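Local coordinates for protein Exo beta-1,2-glucooligosaccharide sophorohydrolase (non-reducing end) (Parabacteroides distasonis ATCC 8503, PDB 5Z06) that hydrolyses linear beta-1,2-glucan and beta-1,2-glucooligosaccharides of four or more glucose units, releasing the disaccharide sophorose from the non-reducing end, at residues A[205-210]-A[220-225]; A[260-263]-A[267-270]; A[390-395]-A[458-463]. All blocks are in the same frame, centred on the assembly; numbering follows the deposited sequence.

Contact 1. Residues A[205-210]-A[220-225]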
ATOM      1  N   ILE A 205       8.471  13.168 -13.720  1.00 24.03           N
ATOM      2  CA  ILE A 205       8.175  14.468 -13.198  1.00 26.74           C
ATOM      3  C   ILE A 205       6.988  14.323 -12.277  1.00 26.67           C
ATOM      4  O   ILE A 205       5.977  13.727 -12.629  1.00 28.81           O
ATOM      5  CB  ILE A 205       7.865  15.487 -14.301  1.00 26.67           C
ATOM      6  CG1 ILE A 205       9.061  15.560 -15.245  1.00 26.27           C
ATOM      7  CG2 ILE A 205       7.536  16.845 -13.671  1.00 27.21           C
ATOM      8  CD1 ILE A 205       8.851  16.406 -16.476  1.00 28.22           C
ATOM      9  N   ASP A 206       7.138  14.872 -11.090  1.00 27.79           N
ATOM     10  CA  ASP A 206       6.069  14.922 -10.122  1.00 29.07           C
ATOM     11  C   ASP A 206       5.446  16.278 -10.185  1.00 30.21           C
ATOM     12  O   ASP A 206       6.152  17.281 -10.074  1.00 29.90           O
ATOM     13  CB  ASP A 206       6.627  14.701  -8.720  1.00 29.88           C
ATOM     14  CG  ASP A 206       6.921  13.259  -8.447  1.00 28.70           C
ATOM     15  OD1 ASP A 206       6.103  12.426  -8.887  1.00 27.97           O
ATOM     16  OD2 ASP A 206       7.944  12.968  -7.780  1.00 28.34           O
ATOM     17  N   ILE A 207       4.131  16.312 -10.338  1.00 30.85           N
ATOM     18  CA  ILE A 207       3.404  17.548 -10.159  1.00 33.23           C
ATOM     19  C   ILE A 207       2.524  17.416  -8.938  1.00 34.87           C
ATOM     20  O   ILE A 207       2.148  16.318  -8.544  1.00 37.04           O
ATOM     21  CB  ILE A 207       2.629  17.997 -11.426  1.00 32.08           C
ATOM     22  CG1 ILE A 207       1.446  17.085 -11.731  1.00 33.06           C
ATOM     23  CG2 ILE A 207       3.600  18.106 -12.605  1.00 32.22           C
ATOM     24  CD1 ILE A 207       0.647  17.478 -12.975  1.00 33.91           C
ATOM     25  N   LYS A 208       2.234  18.563  -8.344  1.00 37.14           N
ATOM     26  CA  LYS A 208       1.456  18.664  -7.138  1.00 39.00           C
ATOM     27  C   LYS A 208       0.625  19.929  -7.231  1.00 39.42           C
ATOM     28  O   LYS A 208       1.086  20.968  -7.754  1.00 33.92           O
ATOM     29  CB  LYS A 208       2.368  18.761  -5.905  1.00 43.92           C
ATOM     30  CG  LYS A 208       1.613  18.548  -4.584  1.00 50.04           C
ATOM     31  CD  LYS A 208       2.394  18.983  -3.347  1.00 53.93           C
ATOM     32  CE  LYS A 208       1.580  18.776  -2.066  1.00 56.67           C
ATOM     33  NZ  LYS A 208       0.342  19.601  -1.968  1.00 57.43           N
ATOM     34  N   TRP A 209      -0.582  19.838  -6.698  1.00 37.90           N
ATOM     35  CA  TRP A 209      -1.510  20.937  -6.715  1.00 40.74           C
ATOM     36  C   TRP A 209      -2.271  21.014  -5.380  1.00 44.48           C
ATOM     37  O   TRP A 209      -2.213  20.076  -4.576  1.00 43.77           O
ATOM     38  CB  TRP A 209      -2.449  20.789  -7.915  1.00 38.54           C
ATOM     39  CG  TRP A 209      -3.252  19.513  -7.918  1.00 39.05           C
ATOM     40  CD1 TRP A 209      -4.392  19.283  -7.225  1.00 40.24           C
ATOM     41  CD2 TRP A 209      -2.962  18.292  -8.625  1.00 37.60           C
ATOM     42  NE1 TRP A 209      -4.855  18.010  -7.470  1.00 41.88           N
ATOM     43  CE2 TRP A 209      -3.995  17.377  -8.318  1.00 39.23           C
ATOM     44  CE3 TRP A 209      -1.943  17.889  -9.496  1.00 36.89           C
ATOM     45  CZ2 TRP A 209      -4.034  16.071  -8.838  1.00 39.15           C
ATOM     46  CZ3 TRP A 209      -1.987  16.594 -10.024  1.00 35.25           C
ATOM     47  CH2 TRP A 209      -3.021  15.702  -9.687  1.00 37.50           C
ATOM     48  N   ILE A 210      -2.926  22.151  -5.138  1.00 47.44           N
ATOM     49  CA  ILE A 210      -3.778  22.364  -3.959  1.00 49.97           C
ATOM     50  C   ILE A 210      -5.165  22.605  -4.514  1.00 50.82           C
ATOM     51  O   ILE A 210      -5.308  23.418  -5.422  1.00 51.04           O
ATOM     52  CB  ILE A 210      -3.397  23.619  -3.145  1.00 54.36           C
ATOM     53  CG1 ILE A 210      -1.883  23.713  -2.896  1.00 55.93           C
ATOM     54  CG2 ILE A 210      -4.145  23.646  -1.816  1.00 55.70           C
ATOM     55  CD1 ILE A 210      -1.343  25.084  -3.253  1.00 58.13           C
ATOM     56  N   TYR A 220      -9.206  15.027 -11.049  1.00 38.31           N
ATOM     57  CA  TYR A 220      -8.388  16.010 -11.722  1.00 40.58           C
ATOM     58  C   TYR A 220      -7.941  15.387 -13.029  1.00 41.24           C
ATOM     59  O   TYR A 220      -7.609  14.207 -13.058  1.00 44.56           O
ATOM     60  CB  TYR A 220      -7.192  16.367 -10.861  1.00 41.14           C
ATOM     61  CG  TYR A 220      -7.594  17.059  -9.592  1.00 42.58           C
ATOM     62  CD1 TYR A 220      -7.886  18.424  -9.591  1.00 42.20           C
ATOM     63  CD2 TYR A 220      -7.700  16.351  -8.397  1.00 44.58           C
ATOM     64  CE1 TYR A 220      -8.260  19.072  -8.425  1.00 45.82           C
ATOM     65  CE2 TYR A 220      -8.074  16.982  -7.223  1.00 45.29           C
ATOM     66  CZ  TYR A 220      -8.349  18.342  -7.233  1.00 46.49           C
ATOM     67  OH  TYR A 220      -8.722  18.953  -6.057  1.00 45.15           O
ATOM     68  N   ARG A 221      -7.975  16.157 -14.105  1.00 40.65           N
ATOM     69  CA  ARG A 221      -7.428  15.721 -15.364  1.00 41.39           C
ATOM     70  C   ARG A 221      -6.107  16.408 -15.496  1.00 39.44           C
ATOM     71  O   ARG A 221      -6.040  17.639 -15.334  1.00 38.62           O
ATOM     72  CB  ARG A 221      -8.316  16.134 -16.534  1.00 46.85           C
ATOM     73  CG  ARG A 221      -9.028  14.982 -17.210  1.00 51.78           C
ATOM     74  CD  ARG A 221      -9.881  15.455 -18.380  1.00 53.33           C
ATOM     75  NE  ARG A 221     -11.062  14.603 -18.520  1.00 56.67           N
ATOM     76  CZ  ARG A 221     -12.266  15.003 -18.940  1.00 59.49           C
ATOM     77  NH1 ARG A 221     -12.499  16.274 -19.289  1.00 59.13           N
ATOM     78  NH2 ARG A 221     -13.260  14.112 -19.008  1.00 58.30           N
ATOM     79  N   ILE A 222      -5.075  15.635 -15.845  1.00 35.65           N
ATOM     80  CA  ILE A 222      -3.741  16.190 -16.027  1.00 36.47           C
ATOM     81  C   ILE A 222      -3.440  16.233 -17.521  1.00 36.17           C
ATOM     82  O   ILE A 222      -3.637  15.238 -18.224  1.00 35.51           O
ATOM     83  CB  ILE A 222      -2.646  15.387 -15.282  1.00 34.83           C
ATOM     84  CG1 ILE A 222      -2.910  15.395 -13.767  1.00 33.34           C
ATOM     85  CG2 ILE A 222      -1.253  15.960 -15.574  1.00 36.34           C
ATOM     86  CD1 ILE A 222      -3.793  14.269 -13.291  1.00 34.41           C
ATOM     87  N   TYR A 223      -2.955  17.394 -17.962  1.00 34.66           N
ATOM     88  CA  TYR A 223      -2.561  17.641 -19.360  1.00 39.06           C
ATOM     89  C   TYR A 223      -1.072  17.854 -19.453  1.00 36.34           C
ATOM     90  O   TYR A 223      -0.478  18.502 -18.610  1.00 39.92           O
ATOM     91  CB  TYR A 223      -3.261  18.879 -19.928  1.00 40.34           C
ATOM     92  CG  TYR A 223      -4.739  18.677 -20.102  1.00 42.56           C
ATOM     93  CD1 TYR A 223      -5.605  18.902 -19.038  1.00 44.37           C
ATOM     94  CD2 TYR A 223      -5.273  18.222 -21.313  1.00 43.61           C
ATOM     95  CE1 TYR A 223      -6.961  18.698 -19.169  1.00 44.70           C
ATOM     96  CE2 TYR A 223      -6.635  18.018 -21.458  1.00 44.00           C
ATOM     97  CZ  TYR A 223      -7.474  18.263 -20.380  1.00 46.02           C
ATOM     98  OH  TYR A 223      -8.822  18.059 -20.492  1.00 45.74           O
ATOM     99  N   ARG A 224      -0.481  17.301 -20.491  1.00 36.34           N
ATOM    100  CA  ARG A 224       0.942  17.394 -20.701  1.00 37.35           C
ATOM    101  C   ARG A 224       1.257  17.943 -22.084  1.00 36.27           C
ATOM    102  O   ARG A 224       0.581  17.636 -23.056  1.00 34.53           O
ATOM    103  CB  ARG A 224       1.583  16.028 -20.552  1.00 36.08           C
ATOM    104  CG  ARG A 224       3.103  16.087 -20.599  1.00 36.65           C
ATOM    105  CD  ARG A 224       3.665  14.704 -20.443  1.00 35.96           C
ATOM    106  NE  ARG A 224       3.278  13.826 -21.535  1.00 34.80           N
ATOM    107  CZ  ARG A 224       3.388  12.495 -21.522  1.00 36.51           C
ATOM    108  NH1 ARG A 224       3.859  11.845 -20.463  1.00 37.60           N
ATOM    109  NH2 ARG A 224       3.025  11.797 -22.580  1.00 37.39           N
ATOM    110  N   SER A 225       2.302  18.747 -22.151  1.00 39.40           N
ATOM    111  CA  SER A 225       2.837  19.201 -23.417  1.00 41.94           C
ATOM    112  C   SER A 225       4.332  18.962 -23.414  1.00 42.07           C
ATOM    113  O   SER A 225       4.997  19.159 -22.398  1.00 40.41           O
ATOM    114  CB  SER A 225       2.530  20.674 -23.617  1.00 41.40           C
ATOM    115  OG  SER A 225       2.988  21.079 -24.887  1.00 45.71           O
TER
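The indole of Trp209 turns one edge onto a face of the Tyr220 ring. Its NE1 stands 3.2 Å above the phenol plane, over the ring centre, and comes within 3.4 Å of Tyr220 CE2. The five-membered ring of Trp209 and the Tyr220 ring have centroids 4.2 Å apart and planes inclined at 53°, so the pair is an edge-to-face stack tilted away from a strict right angle. Trp209 CZ2, on the six-membered ring, runs on to Tyr220 CD2 at 3.7 Å, which spreads the touch from the middle of the phenol toward its root. Two isoleucines border the indole: CG1 of Ile207, from the same strand, lies at its edge in the ring plane, while CD1 of Ile222 approaches Trp209 CH2 obliquely at 4.0 Å.

Beside the rings, Ile207 and Ile222 lie antiparallel alongside one another, and Ile207 CD1 rests 3.6 Å from Ile222 CG2. The first torsion of Trp209 (chi1 59°) tucks CG between the backbone N and the carbonyl carbon, and the indole extends from there to the other strand. Large aromatic and branched aliphatic residues suit these positions because the strand axes pass 10.6 Å apart, a gap that side chains alone must fill. Tyr244 adds to this apolar interior, touching Ile207, Trp209 and Ile222, and Val259 touches Ile207.

The strands run at 137° to one another and belong to separate antiparallel sheets, 204-210 to one of three strands and 219-225 to one of four. Alternate residues of both strands face inward, and Trp209 and Tyr220 pack across the interior as part of the core of a beta sandwich whose strand order is consistent with a fibronectin type III domain.

Contact 2. Residues A[260-263]-A[267-270]; sequences TAVD and NESN
A hairpin-like return of the chain joins Thr260-Asp263, the end of strand 254-262, to Asn267-Asn270 through a three-residue turn. Val262 and Glu268 form a non-hydrogen-bonded antiparallel pair, flanked by two backbone bonds: Ser269 N to Ala261 O at 2.7 Å, and Asp263 N to Asn267 O at 3.0 Å. Beyond this single bridge, side chains take over.

At the turn, the carboxylate of Asp263 grips Asn267 twice. OD2 uses its syn lone pair to accept Asn267 ND2 at 2.8 Å, nearly in the amide plane, whereas OD1 takes Asn267 N at 3.0 Å from above the carboxylate plane. The amide and carboxylate planes stand 80° apart. Asp263 chi1 of 69° folds the carboxylate back over its own backbone, where both donors can be met; a short acid suits this place, and an asparagine supplies the matching amide.

At the other end Ser269 OG substitutes for a backbone carbonyl, accepting Ala261 N at 2.8 Å in a fairly straight bond (163°), and in turn donates to Asn270 O. Glu268 reaches across Thr260 at a slant; its OE2 and Thr260 OG1 are modelled 2.4 Å apart, plausible as a hydrogen bond but doubtful in detail because so short.

Strand 219-225 runs on the far side of strand 254-262, bonded to it through Thr260 and Val262. From there Arg221 reaches Glu268 OE1 in a salt bridge and Tyr223 OH reaches OE2, tying the returning chain over its neighbour to the next strand. Leu190, from a loop, touches Ala261 and Asn267, and the chain continues to strand 275-278, the outer partner of strand 254-262.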
ATOM      1  N   THR A 260      -6.712  20.356 -14.701  1.00 37.32           N
ATOM      2  CA  THR A 260      -8.082  20.849 -14.542  1.00 37.95           C
ATOM      3  C   THR A 260      -8.803  19.978 -13.520  1.00 37.41           C
ATOM      4  O   THR A 260      -8.370  18.866 -13.254  1.00 33.28           O
ATOM      5  CB  THR A 260      -8.859  20.796 -15.880  1.00 37.29           C
ATOM      6  OG1 THR A 260      -8.992  19.443 -16.307  1.00 38.19           O
ATOM      7  CG2 THR A 260      -8.150  21.586 -16.977  1.00 38.33           C
ATOM      8  N   ALA A 261      -9.888  20.512 -12.950  1.00 40.61           N
ATOM      9  CA  ALA A 261     -10.833  19.747 -12.125  1.00 39.86           C
ATOM     10  C   ALA A 261     -12.066  19.401 -12.944  1.00 40.91           C
ATOM     11  O   ALA A 261     -12.602  20.240 -13.660  1.00 42.81           O
ATOM     12  CB  ALA A 261     -11.233  20.536 -10.893  1.00 39.98           C
ATOM     13  N   VAL A 262     -12.516  18.159 -12.826  1.00 41.89           N
ATOM     14  CA  VAL A 262     -13.649  17.646 -13.577  1.00 40.48           C
ATOM     15  C   VAL A 262     -14.700  17.228 -12.561  1.00 42.01           C
ATOM     16  O   VAL A 262     -14.385  16.510 -11.619  1.00 39.95           O
ATOM     17  CB  VAL A 262     -13.234  16.447 -14.440  1.00 40.53           C
ATOM     18  CG1 VAL A 262     -14.407  15.879 -15.231  1.00 39.64           C
ATOM     19  CG2 VAL A 262     -12.111  16.853 -15.381  1.00 41.06           C
ATOM     20  N   ASP A 263     -15.939  17.695 -12.740  1.00 41.86           N
ATOM     21  CA  ASP A 263     -17.042  17.311 -11.854  1.00 40.94           C
ATOM     22  C   ASP A 263     -17.701  16.051 -12.382  1.00 39.29           C
ATOM     23  O   ASP A 263     -17.346  15.567 -13.463  1.00 40.18           O
ATOM     24  CB  ASP A 263     -18.044  18.471 -11.653  1.00 44.37           C
ATOM     25  CG  ASP A 263     -18.865  18.819 -12.907  1.00 44.64           C
ATOM     26  OD1 ASP A 263     -19.085  17.967 -13.787  1.00 43.03           O
ATOM     27  OD2 ASP A 263     -19.304  19.983 -12.988  1.00 46.04           O
ATOM     28  N   ASN A 267     -18.019  18.299 -16.527  1.00 47.34           N
ATOM     29  CA  ASN A 267     -17.613  19.664 -16.847  1.00 49.84           C
ATOM     30  C   ASN A 267     -16.191  19.807 -16.365  1.00 49.27           C
ATOM     31  O   ASN A 267     -15.788  19.150 -15.413  1.00 45.76           O
ATOM     32  CB  ASN A 267     -18.473  20.711 -16.143  1.00 49.86           C
ATOM     33  CG  ASN A 267     -19.948  20.533 -16.428  1.00 50.76           C
ATOM     34  OD1 ASN A 267     -20.369  20.464 -17.588  1.00 47.91           O
ATOM     35  ND2 ASN A 267     -20.737  20.428 -15.370  1.00 47.69           N
ATOM     36  N   GLU A 268     -15.458  20.693 -17.015  1.00 49.74           N
ATOM     37  CA  GLU A 268     -14.051  20.865 -16.761  1.00 51.22           C
ATOM     38  C   GLU A 268     -13.792  22.288 -16.313  1.00 50.70           C
ATOM     39  O   GLU A 268     -14.255  23.232 -16.931  1.00 54.68           O
ATOM     40  CB  GLU A 268     -13.274  20.534 -18.036  1.00 54.69           C
ATOM     41  CG  GLU A 268     -11.760  20.491 -17.879  1.00 56.47           C
ATOM     42  CD  GLU A 268     -11.076  19.458 -18.770  1.00 56.71           C
ATOM     43  OE1 GLU A 268     -11.685  18.883 -19.699  1.00 59.08           O
ATOM     44  OE2 GLU A 268      -9.898  19.191 -18.521  1.00 55.43           O
ATOM     45  N   SER A 269     -13.035  22.436 -15.233  1.00 49.90           N
ATOM     46  CA  SER A 269     -12.571  23.734 -14.806  1.00 49.52           C
ATOM     47  C   SER A 269     -11.724  24.379 -15.882  1.00 51.44           C
ATOM     48  O   SER A 269     -11.347  23.760 -16.890  1.00 49.00           O
ATOM     49  CB  SER A 269     -11.701  23.619 -13.555  1.00 50.54           C
ATOM     50  OG  SER A 269     -10.411  23.126 -13.895  1.00 48.04           O
ATOM     51  N   ASN A 270     -11.386  25.629 -15.626  1.00 53.17           N
ATOM     52  CA  ASN A 270     -10.328  26.264 -16.382  1.00 56.94           C
ATOM     53  C   ASN A 270      -8.994  25.574 -16.063  1.00 55.36           C
ATOM     54  O   ASN A 270      -8.909  24.734 -15.166  1.00 50.41           O
ATOM     55  CB  ASN A 270     -10.279  27.780 -16.116  1.00 56.88           C
ATOM     56  CG  ASN A 270      -9.984  28.126 -14.675  1.00 59.47           C
ATOM     57  OD1 ASN A 270     -10.379  27.408 -13.757  1.00 66.16           O
ATOM     58  ND2 ASN A 270      -9.295  29.241 -14.465  1.00 60.72           N
TER

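Contact 3. Residues A[390-395]-A[458-463]; sequences GDLVET and HKLIGW
Leu460 points its forked end at the first turn of helix 392-408, where Leu392 and Val393 receive it in different ways. The valine and Leu460 pass flank to flank, pointing opposite ways: CG2 of Val393 lies over the face made by CG and the two methyls of the leucine, 4.0 Å from both Leu460 CG and Leu460 CD1 and about as close to the second methyl. Leu392 instead meets Leu460 at about a right angle, touching methyl to methyl, with Leu392 CD2 and Leu460 CD2 4.1 Å apart.

The first torsion of Leu392 holds CG anti to the backbone N (chi1 -165°), which directs the branch carrying CD2 to the Leu460 methyl; that of Val393 does the same for CG1, at 174°, and so turns the other methyl, CG2, toward Leu460. A beta-branched valine suits this place because its rigid methyl is set close to the helix, while the longer leucines span the rest of the gap. Thr469 of helix 467-475 touches all three side chains, Trp432 adjoins Leu392, and Trp446 adjoins Val393.

The helix end carrying the pair is fixed by its own polar cap. Asp391 occupies the N-cap, and its OD1 accepts Glu394 N at 3.0 Å in an almost straight bond (172°), met from above the carboxylate plane; a second bond, from Val393 N, is weak. On the other segment, Leu460 O is held by Tyr470 OH.

Glu394, next to Val393, binds a glycerol that lies close to the valine side chain; it probably came from the crystallisation liquor but may mark a pocket. Across the two segments the chemistry is wholly apolar: three buried aliphatic side chains join the start of a helix to a loop by van der Waals contact and burial of apolar surface, with no directional bond between the segments.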
ATOM      1  N   GLY A 390      -6.233  -2.886  22.697  1.00 25.63           N
ATOM      2  CA  GLY A 390      -4.798  -2.763  22.500  1.00 25.91           C
ATOM      3  C   GLY A 390      -4.206  -3.770  21.514  1.00 25.29           C
ATOM      4  O   GLY A 390      -4.610  -4.940  21.455  1.00 25.23           O
ATOM      5  N   ASP A 391      -3.282  -3.278  20.703  1.00 24.66           N
ATOM      6  CA  ASP A 391      -2.390  -4.101  19.900  1.00 24.22           C
ATOM      7  C   ASP A 391      -0.985  -3.743  20.327  1.00 27.14           C
ATOM      8  O   ASP A 391      -0.444  -2.666  19.989  1.00 28.43           O
ATOM      9  CB  ASP A 391      -2.584  -3.825  18.431  1.00 24.76           C
ATOM     10  CG  ASP A 391      -1.755  -4.732  17.564  1.00 24.93           C
ATOM     11  OD1 ASP A 391      -0.571  -4.982  17.901  1.00 23.32           O
ATOM     12  OD2 ASP A 391      -2.296  -5.172  16.525  1.00 24.78           O
ATOM     13  N   LEU A 392      -0.388  -4.641  21.093  1.00 27.81           N
ATOM     14  CA  LEU A 392       0.868  -4.338  21.737  1.00 27.27           C
ATOM     15  C   LEU A 392       1.994  -4.230  20.717  1.00 26.62           C
ATOM     16  O   LEU A 392       2.969  -3.525  20.953  1.00 24.46           O
ATOM     17  CB  LEU A 392       1.198  -5.398  22.792  1.00 27.08           C
ATOM     18  CG  LEU A 392       2.306  -4.994  23.769  1.00 27.70           C
ATOM     19  CD1 LEU A 392       1.790  -3.923  24.705  1.00 28.72           C
ATOM     20  CD2 LEU A 392       2.819  -6.188  24.548  1.00 28.06           C
ATOM     21  N   VAL A 393       1.879  -4.946  19.607  1.00 25.90           N
ATOM     22  CA  VAL A 393       2.951  -4.956  18.633  1.00 26.80           C
ATOM     23  C   VAL A 393       2.938  -3.609  17.917  1.00 27.04           C
ATOM     24  O   VAL A 393       3.987  -3.005  17.730  1.00 26.31           O
ATOM     25  CB  VAL A 393       2.824  -6.110  17.639  1.00 26.91           C
ATOM     26  CG1 VAL A 393       3.875  -5.986  16.550  1.00 27.64           C
ATOM     27  CG2 VAL A 393       2.939  -7.456  18.360  1.00 26.77           C
ATOM     28  N   GLU A 394       1.739  -3.161  17.557  1.00 27.31           N
ATOM     29  CA  GLU A 394       1.526  -1.882  16.891  1.00 27.94           C
ATOM     30  C   GLU A 394       1.937  -0.759  17.832  1.00 26.68           C
ATOM     31  O   GLU A 394       2.625   0.187  17.424  1.00 24.00           O
ATOM     32  CB  GLU A 394       0.057  -1.737  16.462  1.00 27.58           C
ATOM     33  CG  GLU A 394      -0.406  -2.785  15.447  1.00 27.92           C
ATOM     34  CD  GLU A 394       0.282  -2.678  14.106  1.00 29.24           C
ATOM     35  OE1 GLU A 394       0.766  -1.582  13.780  1.00 28.94           O
ATOM     36  OE2 GLU A 394       0.358  -3.695  13.388  1.00 29.11           O
ATOM     37  N   THR A 395       1.555  -0.909  19.097  1.00 25.03           N
ATOM     38  CA  THR A 395       1.990  -0.009  20.156  1.00 26.10           C
ATOM     39  C   THR A 395       3.489   0.059  20.217  1.00 24.86           C
ATOM     40  O   THR A 395       4.046   1.144  20.251  1.00 24.98           O
ATOM     41  CB  THR A 395       1.429  -0.425  21.538  1.00 25.98           C
ATOM     42  OG1 THR A 395       0.017  -0.285  21.502  1.00 26.35           O
ATOM     43  CG2 THR A 395       1.954   0.462  22.663  1.00 25.90           C
ATOM     44  N   HIS A 458      -3.071 -14.282  21.237  1.00 32.62           N
ATOM     45  CA  HIS A 458      -1.952 -14.538  20.365  1.00 30.78           C
ATOM     46  C   HIS A 458      -0.702 -14.202  21.163  1.00 31.03           C
ATOM     47  O   HIS A 458      -0.474 -13.032  21.511  1.00 33.73           O
ATOM     48  CB  HIS A 458      -2.093 -13.660  19.135  1.00 31.25           C
ATOM     49  CG  HIS A 458      -1.177 -14.017  18.016  1.00 31.09           C
ATOM     50  ND1 HIS A 458      -1.443 -13.668  16.712  1.00 30.52           N
ATOM     51  CD2 HIS A 458      -0.003 -14.688  17.996  1.00 31.93           C
ATOM     52  CE1 HIS A 458      -0.474 -14.117  15.935  1.00 33.31           C
ATOM     53  NE2 HIS A 458       0.410 -14.746  16.688  1.00 32.35           N
ATOM     54  N   LYS A 459       0.098 -15.221  21.479  1.00 29.94           N
ATOM     55  CA  LYS A 459       1.355 -15.016  22.189  1.00 31.11           C
ATOM     56  C   LYS A 459       2.357 -14.391  21.254  1.00 31.83           C
ATOM     57  O   LYS A 459       2.343 -14.690  20.063  1.00 31.64           O
ATOM     58  CB  LYS A 459       1.917 -16.321  22.699  1.00 32.62           C
ATOM     59  CG  LYS A 459       1.131 -16.917  23.858  1.00 35.93           C
ATOM     60  CD  LYS A 459       1.397 -18.422  23.946  1.00 40.04           C
ATOM     61  CE  LYS A 459       1.021 -19.011  25.303  1.00 43.20           C
ATOM     62  NZ  LYS A 459      -0.444 -19.237  25.432  1.00 43.12           N
ATOM     63  N   LEU A 460       3.220 -13.526  21.788  1.00 30.07           N
ATOM     64  CA  LEU A 460       4.286 -12.945  20.995  1.00 30.86           C
ATOM     65  C   LEU A 460       5.467 -13.871  21.041  1.00 30.23           C
ATOM     66  O   LEU A 460       6.112 -14.015  22.080  1.00 28.43           O
ATOM     67  CB  LEU A 460       4.670 -11.544  21.496  1.00 31.89           C
ATOM     68  CG  LEU A 460       3.860 -10.358  21.008  1.00 33.64           C
ATOM     69  CD1 LEU A 460       2.451 -10.709  20.586  1.00 35.79           C
ATOM     70  CD2 LEU A 460       3.845  -9.219  22.000  1.00 32.82           C
ATOM     71  N   ILE A 461       5.736 -14.512  19.907  1.00 29.61           N
ATOM     72  CA  ILE A 461       6.772 -15.523  19.815  1.00 28.83           C
ATOM     73  C   ILE A 461       7.590 -15.274  18.581  1.00 29.66           C
ATOM     74  O   ILE A 461       7.052 -15.300  17.464  1.00 31.66           O
ATOM     75  CB  ILE A 461       6.142 -16.932  19.741  1.00 30.43           C
ATOM     76  CG1 ILE A 461       5.261 -17.175  20.987  1.00 29.73           C
ATOM     77  CG2 ILE A 461       7.226 -18.007  19.591  1.00 29.05           C
ATOM     78  CD1 ILE A 461       4.422 -18.429  20.905  1.00 31.04           C
ATOM     79  N   GLY A 462       8.880 -15.018  18.785  1.00 30.38           N
ATOM     80  CA  GLY A 462       9.853 -14.859  17.698  1.00 30.39           C
ATOM     81  C   GLY A 462      10.379 -16.216  17.250  1.00 29.12           C
ATOM     82  O   GLY A 462      10.120 -17.204  17.912  1.00 27.43           O
ATOM     83  N   TRP A 463      11.108 -16.312  16.146  1.00 29.28           N
ATOM     84  CA  TRP A 463      11.403 -15.209  15.239  1.00 28.56           C
ATOM     85  C   TRP A 463      10.171 -14.775  14.464  1.00 29.30           C
ATOM     86  O   TRP A 463       9.529 -15.570  13.772  1.00 29.18           O
ATOM     87  CB  TRP A 463      12.454 -15.616  14.239  1.00 26.31           C
ATOM     88  CG  TRP A 463      12.705 -14.593  13.175  1.00 26.66           C
ATOM     89  CD1 TRP A 463      12.356 -14.665  11.842  1.00 25.01           C
ATOM     90  CD2 TRP A 463      13.327 -13.327  13.352  1.00 26.35           C
ATOM     91  NE1 TRP A 463      12.756 -13.534  11.185  1.00 23.75           N
ATOM     92  CE2 TRP A 463      13.352 -12.688  12.082  1.00 26.03           C
ATOM     93  CE3 TRP A 463      13.886 -12.676  14.447  1.00 26.62           C
ATOM     94  CZ2 TRP A 463      13.925 -11.438  11.891  1.00 25.91           C
ATOM     95  CZ3 TRP A 463      14.461 -11.419  14.252  1.00 27.29           C
ATOM     96  CH2 TRP A 463      14.478 -10.821  12.991  1.00 27.01           C
TER

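In the fold
Contacts 1 and 2 belong to one sandwich-like domain: strands 219-225 and 254-262 are neighbours in its four-stranded sheet, and the contact centres are about 13 Å apart. Arg221 and Tyr223 of strand 219-225 both reach Glu268, which connects the two contacts directly. Side chains of both, Ile222 and Val262, lie about 12 Å from the calcium ion held by Glu12, Asn13, Thr49, Asn52 and Asp175. Contact 3 lies across the chain's centre in the helical part, consistent with the six-hairpin glycosidase family, with its centre about 42 Å from that of contact 1 and 48 Å from that of contact 2.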